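Side-chain contacts in putative phosphomethylpyrimidine kinase (Bacteroides thetaiotaomicron, PDB 3MBH), which probably phosphorylates pyridoxal with ATP, as a vitamin B6 kinase of the ribokinase clan that binds pyridoxal in its pocket: residues S162-L167 against S197-N202; E169-L174 against V182-V187. All blocks are in the same frame, centred on the assembly; numbering follows the deposited sequence.

In the fold
Both contacts dock helix 164-176 onto the same sheet, on strands that neighbour each other and run antiparallel. Contact 1 uses the first turn of the helix and strand 195-202. Contact 2 uses the next turns and strand 181-189. Their centres lie about 6 Å apart, and the strands are joined by backbone hydrogen bonds such as that between Y199 and I184. Chemistry changes along the helix. Contact 1 has a buried leucine and tyrosine but ends in a partly exposed carboxylate. Contact 2 lies closer to the centre of the chain and is apolar, with leucines against valine and isoleucine. Neither lies at the pyridoxal pocket.

Contact 1. Residues S162-L167 against S197-N202; sequences STDEEL and SVYAYN
L167 and D164 meet the ring of Y199 in two different ways. L167 lies over one face. L167 CD1 sits 3.9 Å from the centroid of the Y199 ring, 23° off the normal, a CH-pi contact shifted toward the rim. The nearest ring atom to L167 CD1 is Y199 CZ, at 3.6 Å. L167 CB adds a looser touch, 4.0 Å from Y199 CD2. This is the tight, buried part of the contact.

D164 meets the outer end of the ring. Y199 OH donates to D164 OD1 at 2.4 Å, an unusually short hydrogen bond whose exact length is doubtful. The carboxylate reaches the ring at its edge, and the two planes stand 72° apart. CG of D164 lies anti to its carbonyl carbon (chi1 -77°), which brings the carboxylate round to the phenol although its CB does not point at the strand. K210 forms a salt bridge with D164 OD1 and only a weak hydrogen bond with Y199 OH. The lysine would probably help to offset the aspartate's charge.

The helix start beyond D164 is the looser, more open side. T163 is exposed, and E166 is partly so. E166 N donates to T163 OG1 at 2.9 Å, and T163 N donates to E166 OE1 at 2.7 Å. These paired bonds make a capping box at the N-terminus of a helix packed on a beta-sheet, within a ribokinase-type alpha/beta fold.

Contact 2. Residues E169-L174 against V182-V187; sequences EYLRLL and VIITSV
L171 has CG anti to its carbonyl carbon (chi1 -75°). Its chi2 of 163° puts CD1 anti to CA and turns CD2, the other branch, between V182 and I184. On the strand, V182 has CG1 anti to its backbone N. This sets CG1 between L171 and L174.

L171 CD2 is the central atom of the contact, 3.7 Å from V182 CG1 and equally far from I184 CD1. L171 CD2 also comes to 3.3 Å from V182 O, a close touch on the strand backbone. The L171 and V182 side chains run alongside each other, pointing opposite ways. L174 lies across V182, nearly perpendicular, with L174 CD1 3.8 Å from V182 CG1. The other valine methyl, V182 CG2, faces the helix backbone and lies 3.9 Å from L171 O. An alanine in place of V182 is likely to open a gap beneath L171 and L174, because both methyls that meet the helix would be gone.

I184 points toward the helix two residues along. I184 CD1 also makes a looser contact with Y170 CB, at 4.2 Å. The phenol end of Y170 is held elsewhere, by S162 OG, and its ring meets F151 edge-to-face. L150 of helix 147-154 touches Y170, L174 and I184, so a second helix closes this apolar layer.

The helix and strand axes pass 8.6 Å apart at 136°. The chain leaves strand 142-143, runs through helices 147-154 and 164-176, and returns as strand 181-189, parallel to the first. This is the helix-on-sheet packing of a beta-alpha-beta crossover, as in the ribokinase-type alpha/beta fold.

Contact 1. Residues S162-L167 against S197-N202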
loop_
_atom_site.group_PDB
_atom_site.type_symbol
_atom_site.label_atom_id
_atom_site.label_comp_id
_atom_site.label_asym_id
_atom_site.label_seq_id
_atom_site.Cartn_x
_atom_site.Cartn_y
_atom_site.Cartn_z
ATOM N N SER A 162 33.144 22.914 -14.214
ATOM C CA SER A 162 33.360 23.667 -12.971
ATOM C C SER A 162 33.631 22.714 -11.819
ATOM O O SER A 162 33.095 21.636 -11.806
ATOM C CB SER A 162 32.159 24.548 -12.608
ATOM O OG SER A 162 31.991 25.604 -13.552
ATOM N N THR A 163 34.438 23.144 -10.846
ATOM C CA THR A 163 34.730 22.373 -9.638
ATOM C C THR A 163 33.613 22.486 -8.604
ATOM O O THR A 163 32.753 23.363 -8.714
ATOM C CB THR A 163 36.040 22.843 -8.982
ATOM O OG1 THR A 163 35.879 24.143 -8.407
ATOM C CG2 THR A 163 37.200 22.853 -10.001
ATOM N N ASP A 164 33.625 21.596 -7.606
ATOM C CA ASP A 164 32.702 21.700 -6.466
ATOM C C ASP A 164 32.829 23.083 -5.849
ATOM O O ASP A 164 31.817 23.751 -5.599
ATOM C CB ASP A 164 32.959 20.629 -5.392
ATOM C CG ASP A 164 32.432 19.292 -5.777
ATOM O OD1 ASP A 164 31.894 19.195 -6.887
ATOM O OD2 ASP A 164 32.564 18.332 -4.990
ATOM N N GLU A 165 34.067 23.499 -5.614
ATOM C CA GLU A 165 34.348 24.819 -5.060
ATOM C C GLU A 165 33.712 25.922 -5.870
ATOM O O GLU A 165 33.133 26.839 -5.298
ATOM C CB GLU A 165 35.846 25.073 -4.979
ATOM C CG GLU A 165 36.213 26.145 -3.972
ATOM N N GLU A 166 33.790 25.841 -7.202
ATOM C CA GLU A 166 33.172 26.862 -8.052
ATOM C C GLU A 166 31.636 26.780 -8.031
ATOM O O GLU A 166 30.945 27.818 -8.049
ATOM C CB GLU A 166 33.677 26.773 -9.508
ATOM C CG GLU A 166 35.224 26.956 -9.693
ATOM C CD GLU A 166 35.668 26.634 -11.121
ATOM O OE1 GLU A 166 35.169 25.648 -11.703
ATOM O OE2 GLU A 166 36.472 27.392 -11.689
ATOM N N LEU A 167 31.097 25.566 -7.986
ATOM C CA LEU A 167 29.651 25.422 -7.873
ATOM C C LEU A 167 29.156 25.977 -6.558
ATOM O O LEU A 167 28.112 26.608 -6.541
ATOM C CB LEU A 167 29.192 23.978 -8.096
ATOM C CG LEU A 167 29.409 23.652 -9.578
ATOM C CD1 LEU A 167 29.907 22.262 -9.750
ATOM C CD2 LEU A 167 28.164 23.883 -10.393
ATOM N N SER A 197 24.931 15.374 -11.654
ATOM C CA SER A 197 24.846 15.797 -10.248
ATOM C C SER A 197 23.906 16.991 -10.066
ATOM O O SER A 197 23.597 17.719 -11.019
ATOM C CB SER A 197 26.221 16.080 -9.648
ATOM O OG SER A 197 27.013 16.817 -10.557
ATOM N N VAL A 198 23.410 17.117 -8.833
ATOM C CA VAL A 198 22.606 18.222 -8.400
ATOM C C VAL A 198 23.343 18.806 -7.193
ATOM O O VAL A 198 23.854 18.063 -6.335
ATOM C CB VAL A 198 21.181 17.782 -7.991
ATOM C CG1 VAL A 198 20.384 18.966 -7.392
ATOM C CG2 VAL A 198 20.395 17.134 -9.193
ATOM N N TYR A 199 23.445 20.121 -7.144
ATOM C CA TYR A 199 24.095 20.841 -6.060
ATOM C C TYR A 199 23.036 21.761 -5.450
ATOM O O TYR A 199 22.101 22.171 -6.154
ATOM C CB TYR A 199 25.252 21.653 -6.583
ATOM C CG TYR A 199 26.450 20.862 -7.017
ATOM C CD1 TYR A 199 26.477 20.182 -8.245
ATOM C CD2 TYR A 199 27.605 20.825 -6.218
ATOM C CE1 TYR A 199 27.635 19.467 -8.630
ATOM C CE2 TYR A 199 28.740 20.154 -6.610
ATOM C CZ TYR A 199 28.748 19.457 -7.794
ATOM O OH TYR A 199 29.928 18.818 -8.147
ATOM N N ALA A 200 23.116 22.008 -4.136
ATOM C CA ALA A 200 22.138 22.885 -3.466
ATOM C C ALA A 200 22.784 23.602 -2.285
ATOM O O ALA A 200 23.800 23.144 -1.679
ATOM C CB ALA A 200 20.931 22.096 -2.985
ATOM N N TYR A 201 22.184 24.733 -1.962
ATOM C CA TYR A 201 22.609 25.548 -0.844
ATOM C C TYR A 201 21.366 26.036 -0.084
ATOM O O TYR A 201 20.369 26.380 -0.667
ATOM C CB TYR A 201 23.477 26.683 -1.337
ATOM C CG TYR A 201 23.787 27.677 -0.281
ATOM C CD1 TYR A 201 24.664 27.366 0.709
ATOM C CD2 TYR A 201 23.198 28.939 -0.284
ATOM C CE1 TYR A 201 24.949 28.247 1.722
ATOM C CE2 TYR A 201 23.465 29.840 0.702
ATOM C CZ TYR A 201 24.363 29.495 1.697
ATOM O OH TYR A 201 24.682 30.348 2.691
ATOM N N ASN A 202 21.441 26.022 1.235
ATOM C CA ASN A 202 20.380 26.541 2.099
ATOM C C ASN A 202 21.049 27.613 2.931
ATOM O O ASN A 202 21.936 27.328 3.758
ATOM C CB ASN A 202 19.792 25.429 2.996
ATOM C CG ASN A 202 18.511 25.832 3.656
ATOM O OD1 ASN A 202 18.170 27.007 3.703
ATOM N ND2 ASN A 202 17.782 24.870 4.162
#

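Contact 2. Residues E169-L174 against V182-V187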
loop_
_atom_site.group_PDB
_atom_site.type_symbol
_atom_site.label_atom_id
_atom_site.label_comp_id
_atom_site.label_asym_id
_atom_site.label_seq_id
_atom_site.Cartn_x
_atom_site.Cartn_y
_atom_site.Cartn_z
ATOM N N GLU A 169 30.446 28.533 -4.948
ATOM C CA GLU A 169 30.452 29.981 -5.180
ATOM C C GLU A 169 29.253 30.385 -6.029
ATOM O O GLU A 169 28.605 31.354 -5.714
ATOM C CB GLU A 169 31.770 30.461 -5.825
ATOM C CG GLU A 169 32.463 31.710 -5.160
ATOM C CD GLU A 169 31.557 32.975 -5.031
ATOM O OE1 GLU A 169 30.552 32.925 -4.252
ATOM O OE2 GLU A 169 31.860 34.030 -5.687
ATOM N N TYR A 170 28.913 29.656 -7.088
ATOM C CA TYR A 170 27.732 30.055 -7.866
ATOM C C TYR A 170 26.449 30.011 -7.006
ATOM O O TYR A 170 25.569 30.866 -7.108
ATOM C CB TYR A 170 27.524 29.144 -9.068
ATOM C CG TYR A 170 28.662 28.998 -10.048
ATOM C CD1 TYR A 170 29.376 30.097 -10.509
ATOM C CD2 TYR A 170 28.959 27.744 -10.594
ATOM C CE1 TYR A 170 30.413 29.938 -11.452
ATOM C CE2 TYR A 170 30.004 27.580 -11.526
ATOM C CZ TYR A 170 30.723 28.674 -11.947
ATOM O OH TYR A 170 31.740 28.481 -12.883
ATOM N N LEU A 171 26.334 28.979 -6.176
ATOM C CA LEU A 171 25.149 28.805 -5.291
ATOM C C LEU A 171 24.995 30.036 -4.379
ATOM O O LEU A 171 23.932 30.610 -4.251
ATOM C CB LEU A 171 25.275 27.515 -4.478
ATOM C CG LEU A 171 25.015 26.205 -5.241
ATOM C CD1 LEU A 171 25.578 25.106 -4.427
ATOM C CD2 LEU A 171 23.496 25.933 -5.519
ATOM N N ARG A 172 26.098 30.422 -3.769
ATOM C CA ARG A 172 26.106 31.560 -2.886
ATOM C C ARG A 172 25.781 32.881 -3.625
ATOM O O ARG A 172 25.052 33.712 -3.081
ATOM C CB ARG A 172 27.458 31.593 -2.167
ATOM C CG ARG A 172 27.684 32.763 -1.273
ATOM C CD ARG A 172 26.609 32.861 -0.234
ATOM N NE ARG A 172 26.984 33.806 0.802
ATOM C CZ ARG A 172 26.307 33.961 1.930
ATOM N NH1 ARG A 172 25.186 33.266 2.135
ATOM N NH2 ARG A 172 26.729 34.837 2.832
ATOM N N LEU A 173 26.303 33.067 -4.847
ATOM C CA LEU A 173 26.063 34.306 -5.620
ATOM C C LEU A 173 24.588 34.427 -5.950
ATOM O O LEU A 173 24.010 35.499 -5.844
ATOM C CB LEU A 173 26.813 34.327 -6.951
ATOM C CG LEU A 173 28.298 34.603 -7.010
ATOM C CD1 LEU A 173 28.725 34.549 -8.485
ATOM C CD2 LEU A 173 28.697 35.969 -6.382
ATOM N N LEU A 174 23.981 33.315 -6.359
ATOM C CA LEU A 174 22.569 33.287 -6.596
ATOM C C LEU A 174 21.743 33.497 -5.312
ATOM O O LEU A 174 20.736 34.206 -5.333
ATOM C CB LEU A 174 22.168 32.003 -7.343
ATOM C CG LEU A 174 22.526 31.890 -8.842
ATOM C CD1 LEU A 174 21.990 30.532 -9.337
ATOM C CD2 LEU A 174 21.994 33.049 -9.660
ATOM N N VAL A 182 18.912 27.503 -3.219
ATOM C CA VAL A 182 19.269 27.474 -4.620
ATOM C C VAL A 182 19.663 26.042 -4.924
ATOM O O VAL A 182 20.466 25.456 -4.202
ATOM C CB VAL A 182 20.458 28.401 -4.933
ATOM C CG1 VAL A 182 20.846 28.332 -6.411
ATOM C CG2 VAL A 182 20.120 29.862 -4.487
ATOM N N ILE A 183 19.090 25.492 -5.994
ATOM C CA ILE A 183 19.422 24.149 -6.438
ATOM C C ILE A 183 19.876 24.254 -7.886
ATOM O O ILE A 183 19.175 24.852 -8.710
ATOM C CB ILE A 183 18.191 23.185 -6.262
ATOM C CG1 ILE A 183 17.680 23.193 -4.797
ATOM C CG2 ILE A 183 18.547 21.795 -6.764
ATOM C CD1 ILE A 183 16.326 22.526 -4.608
ATOM N N ILE A 184 21.047 23.699 -8.197
ATOM C CA ILE A 184 21.529 23.664 -9.560
ATOM C C ILE A 184 21.476 22.226 -10.046
ATOM O O ILE A 184 22.116 21.348 -9.455
ATOM C CB ILE A 184 22.969 24.219 -9.703
ATOM C CG1 ILE A 184 23.025 25.649 -9.203
ATOM C CG2 ILE A 184 23.422 24.110 -11.196
ATOM C CD1 ILE A 184 24.413 26.259 -9.090
ATOM N N THR A 185 20.690 21.972 -11.114
ATOM C CA THR A 185 20.583 20.630 -11.654
ATOM C C THR A 185 21.435 20.455 -12.937
ATOM O O THR A 185 21.981 21.380 -13.489
ATOM C CB THR A 185 19.157 20.273 -11.973
ATOM O OG1 THR A 185 18.785 20.890 -13.216
ATOM C CG2 THR A 185 18.232 20.678 -10.834
ATOM N N SER A 186 21.544 19.225 -13.370
ATOM C CA SER A 186 22.169 18.864 -14.633
ATOM C C SER A 186 23.643 19.231 -14.716
ATOM O O SER A 186 24.110 19.663 -15.787
ATOM C CB SER A 186 21.406 19.497 -15.795
ATOM O OG SER A 186 20.008 19.433 -15.537
ATOM N N VAL A 187 24.369 19.058 -13.607
ATOM C CA VAL A 187 25.786 19.287 -13.592
ATOM C C VAL A 187 26.517 18.016 -14.057
ATOM O O VAL A 187 26.328 16.948 -13.516
ATOM C CB VAL A 187 26.292 19.717 -12.215
ATOM C CG1 VAL A 187 27.839 20.024 -12.294
ATOM C CG2 VAL A 187 25.474 20.942 -11.698
#